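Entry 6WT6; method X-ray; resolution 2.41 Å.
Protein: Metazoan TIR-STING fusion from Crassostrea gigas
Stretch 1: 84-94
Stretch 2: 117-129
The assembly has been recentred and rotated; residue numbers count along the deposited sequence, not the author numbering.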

# COMPACT_ATOMS: atom_id res chain seq x y z
N SER A 84 -18.71 -12.97 -2.79
CA SER A 84 -19.65 -12.51 -3.81
C SER A 84 -18.89 -12.15 -5.08
O SER A 84 -17.94 -11.36 -5.05
CB SER A 84 -20.46 -11.31 -3.32
OG SER A 84 -21.43 -11.71 -2.37
N LYS A 85 -19.31 -12.76 -6.19
CA LYS A 85 -18.71 -12.47 -7.48
C LYS A 85 -18.86 -10.99 -7.83
O LYS A 85 -17.88 -10.31 -8.17
CB LYS A 85 -19.36 -13.36 -8.54
CG LYS A 85 -19.07 -12.98 -9.98
CD LYS A 85 -20.19 -13.53 -10.86
CE LYS A 85 -19.85 -13.43 -12.32
NZ LYS A 85 -18.84 -14.45 -12.69
N ASN A 86 -20.08 -10.46 -7.73
CA ASN A 86 -20.34 -9.05 -7.94
C ASN A 86 -20.87 -8.42 -6.65
O ASN A 86 -21.42 -9.10 -5.78
CB ASN A 86 -21.33 -8.83 -9.09
CG ASN A 86 -20.75 -9.20 -10.45
OD1 ASN A 86 -20.78 -10.36 -10.86
ND2 ASN A 86 -20.23 -8.20 -11.16
N VAL A 87 -20.69 -7.11 -6.53
CA VAL A 87 -21.26 -6.33 -5.44
C VAL A 87 -22.16 -5.27 -6.05
O VAL A 87 -21.70 -4.45 -6.86
CB VAL A 87 -20.17 -5.67 -4.57
CG1 VAL A 87 -20.80 -4.72 -3.56
CG2 VAL A 87 -19.36 -6.74 -3.85
N ILE A 88 -23.44 -5.29 -5.68
CA ILE A 88 -24.43 -4.34 -6.18
C ILE A 88 -24.57 -3.22 -5.16
O ILE A 88 -24.97 -3.45 -4.01
CB ILE A 88 -25.78 -5.03 -6.43
CG1 ILE A 88 -25.66 -6.02 -7.60
CG2 ILE A 88 -26.87 -4.01 -6.70
CD1 ILE A 88 -26.90 -6.86 -7.81
N LEU A 89 -24.23 -2.00 -5.57
CA LEU A 89 -24.34 -0.81 -4.73
C LEU A 89 -25.66 -0.11 -5.02
O LEU A 89 -25.91 0.30 -6.16
CB LEU A 89 -23.17 0.14 -4.96
CG LEU A 89 -21.76 -0.33 -4.63
CD1 LEU A 89 -20.75 0.76 -4.97
CD2 LEU A 89 -21.64 -0.75 -3.18
N VAL A 90 -26.50 0.03 -3.99
CA VAL A 90 -27.77 0.74 -4.11
C VAL A 90 -27.52 2.18 -3.66
O VAL A 90 -27.53 2.48 -2.46
CB VAL A 90 -28.88 0.07 -3.29
CG1 VAL A 90 -30.21 0.78 -3.52
CG2 VAL A 90 -28.98 -1.40 -3.64
N ILE A 91 -27.31 3.07 -4.62
CA ILE A 91 -26.88 4.44 -4.35
C ILE A 91 -28.05 5.37 -4.66
O ILE A 91 -28.41 5.58 -5.82
CB ILE A 91 -25.64 4.81 -5.17
CG1 ILE A 91 -24.48 3.89 -4.80
CG2 ILE A 91 -25.28 6.27 -4.94
CD1 ILE A 91 -23.18 4.24 -5.49
N SER A 92 -28.63 5.95 -3.61
CA SER A 92 -29.75 6.88 -3.70
C SER A 92 -29.32 8.25 -3.18
O SER A 92 -28.18 8.40 -2.73
CB SER A 92 -30.95 6.34 -2.92
OG SER A 92 -30.67 6.32 -1.53
N PRO A 93 -30.18 9.27 -3.24
CA PRO A 93 -29.84 10.52 -2.54
C PRO A 93 -29.64 10.34 -1.05
O PRO A 93 -28.77 10.98 -0.46
CB PRO A 93 -31.03 11.44 -2.86
CG PRO A 93 -32.12 10.53 -3.33
CD PRO A 93 -31.40 9.43 -4.05
N ALA A 94 -30.44 9.47 -0.42
CA ALA A 94 -30.29 9.23 1.01
C ALA A 94 -29.09 8.34 1.32
O ALA A 94 -28.54 8.43 2.43
CB ALA A 94 -31.57 8.60 1.57
N ASN A 117 -14.29 -2.27 -12.27
CA ASN A 117 -15.09 -2.41 -13.48
C ASN A 117 -15.68 -3.80 -13.61
O ASN A 117 -16.75 -3.97 -14.21
CB ASN A 117 -14.24 -2.07 -14.70
CG ASN A 117 -15.06 -1.94 -15.97
OD1 ASN A 117 -16.29 -1.86 -15.92
ND2 ASN A 117 -14.38 -1.91 -17.12
N VAL A 118 -15.02 -4.81 -13.04
CA VAL A 118 -15.50 -6.18 -13.16
C VAL A 118 -16.51 -6.50 -12.06
O VAL A 118 -17.59 -7.03 -12.32
CB VAL A 118 -14.32 -7.17 -13.15
CG1 VAL A 118 -14.82 -8.61 -13.11
CG2 VAL A 118 -13.43 -6.95 -14.36
N CYS A 119 -16.17 -6.16 -10.82
CA CYS A 119 -16.93 -6.54 -9.63
C CYS A 119 -18.11 -5.60 -9.36
O CYS A 119 -19.24 -6.07 -9.16
CB CYS A 119 -16.00 -6.58 -8.42
SG CYS A 119 -16.81 -6.86 -6.83
N LEU A 120 -17.87 -4.30 -9.32
CA LEU A 120 -18.89 -3.36 -8.85
C LEU A 120 -20.03 -3.22 -9.85
O LEU A 120 -19.83 -3.20 -11.06
CB LEU A 120 -18.26 -1.99 -8.58
CG LEU A 120 -17.53 -1.83 -7.24
CD1 LEU A 120 -16.80 -0.49 -7.18
CD2 LEU A 120 -18.50 -1.95 -6.07
N VAL A 121 -21.25 -3.16 -9.32
CA VAL A 121 -22.45 -2.88 -10.09
C VAL A 121 -23.18 -1.72 -9.42
O VAL A 121 -24.05 -1.94 -8.57
CB VAL A 121 -23.35 -4.12 -10.21
CG1 VAL A 121 -24.60 -3.80 -11.02
CG2 VAL A 121 -22.59 -5.27 -10.84
N PRO A 122 -22.84 -0.47 -9.75
CA PRO A 122 -23.50 0.69 -9.11
C PRO A 122 -24.91 0.88 -9.65
O PRO A 122 -25.10 1.07 -10.86
CB PRO A 122 -22.58 1.87 -9.48
CG PRO A 122 -21.31 1.25 -9.98
CD PRO A 122 -21.71 -0.05 -10.59
N VAL A 123 -25.89 0.84 -8.76
CA VAL A 123 -27.30 1.03 -9.12
C VAL A 123 -27.72 2.40 -8.60
O VAL A 123 -27.81 2.62 -7.39
CB VAL A 123 -28.19 -0.08 -8.54
CG1 VAL A 123 -29.63 0.16 -8.93
CG2 VAL A 123 -27.72 -1.43 -9.05
N LEU A 124 -27.98 3.32 -9.53
CA LEU A 124 -28.29 4.70 -9.18
C LEU A 124 -29.81 4.89 -9.12
O LEU A 124 -30.53 4.50 -10.04
CB LEU A 124 -27.67 5.65 -10.20
CG LEU A 124 -26.21 6.07 -10.01
CD1 LEU A 124 -25.25 4.88 -10.03
CD2 LEU A 124 -25.80 7.09 -11.06
N LEU A 125 -30.27 5.50 -8.03
CA LEU A 125 -31.69 5.73 -7.80
C LEU A 125 -31.94 7.23 -7.62
O LEU A 125 -31.08 7.97 -7.14
CB LEU A 125 -32.20 4.98 -6.55
CG LEU A 125 -32.37 3.46 -6.60
CD1 LEU A 125 -31.03 2.74 -6.67
CD2 LEU A 125 -33.17 2.97 -5.39
N GLY A 126 -33.14 7.66 -8.03
CA GLY A 126 -33.53 9.04 -7.85
C GLY A 126 -32.81 10.04 -8.72
O GLY A 126 -32.93 11.25 -8.48
N GLY A 127 -32.06 9.59 -9.72
CA GLY A 127 -31.38 10.49 -10.61
C GLY A 127 -30.24 11.24 -9.97
O GLY A 127 -30.11 12.46 -10.14
N VAL A 128 -29.40 10.53 -9.21
CA VAL A 128 -28.22 11.16 -8.64
C VAL A 128 -27.19 11.46 -9.72
O VAL A 128 -26.42 12.42 -9.61
CB VAL A 128 -27.62 10.29 -7.52
CG1 VAL A 128 -28.65 10.07 -6.42
CG2 VAL A 128 -27.13 8.96 -8.07
N LYS A 129 -27.17 10.65 -10.78
CA LYS A 129 -26.27 10.81 -11.92
C LYS A 129 -24.82 10.53 -11.55
O LYS A 129 -24.44 10.62 -10.37
CB LYS A 129 -26.42 12.21 -12.54
CG LYS A 129 -27.83 12.53 -13.02
CD LYS A 129 -28.19 13.99 -12.78
CE LYS A 129 -29.60 14.30 -13.27
NZ LYS A 129 -29.98 15.72 -13.02

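A proline sits in the middle of a parallel strand pair without costing it a hydrogen bond. Pro122 pairs with Leu89 (CA to CA 4.7 Å), but the bonds to the 87-91 strand are made by its neighbours: Val121 N donates to Val87 O at 2.8 Å and Val123 N to Leu89 O at 2.7 Å, while Leu89 N reaches Val121 O at 3.0 Å and Ile91 N reaches Val123 O at 2.9 Å. The N-H...O angles of these four bonds, 150° to 169°, and the 21° between strand directions identify a parallel ladder. Pro122 has no N-H to offer, and this register asks for none.

The backbone bonding continues past both ends of strand 120-124. Val87 N donates to Cys119 O (3.2 Å, 162°), and the same oxygen accepts a bond from the Asn86 side chain, ND2 to O 3.1 Å, at a more bent 140°. An amide suits this place because its nitrogen can reach a backbone carbonyl. At the other end Leu125 N donates to Ile91 O at 2.9 Å.

Side chains alternate between the sheet faces. Ile88, Val90, Val121 and Val123 share one, where Ile88 CG2 meets Val123 CG2 at 3.6 Å; these four are buried, and their branched aliphatic groups suit extended backbone. Val87, Leu89, Ile91, Leu120, Pro122 and Leu124 occupy the other, where Leu89 CD1 packs 3.7 Å from Leu120 CD2.

Beyond the strands, Pro93 CD lies 3.7 Å from Val128 CG1, an apolar contact. Gly126 has a positive phi of 70°, which by itself favours glycine, and an ideal CB there would lie only 3.0 Å from Pro93 CD. Ser92 OG caps a backbone nitrogen just past its stretch. Altogether the contact buries 786 Å², both sides summed.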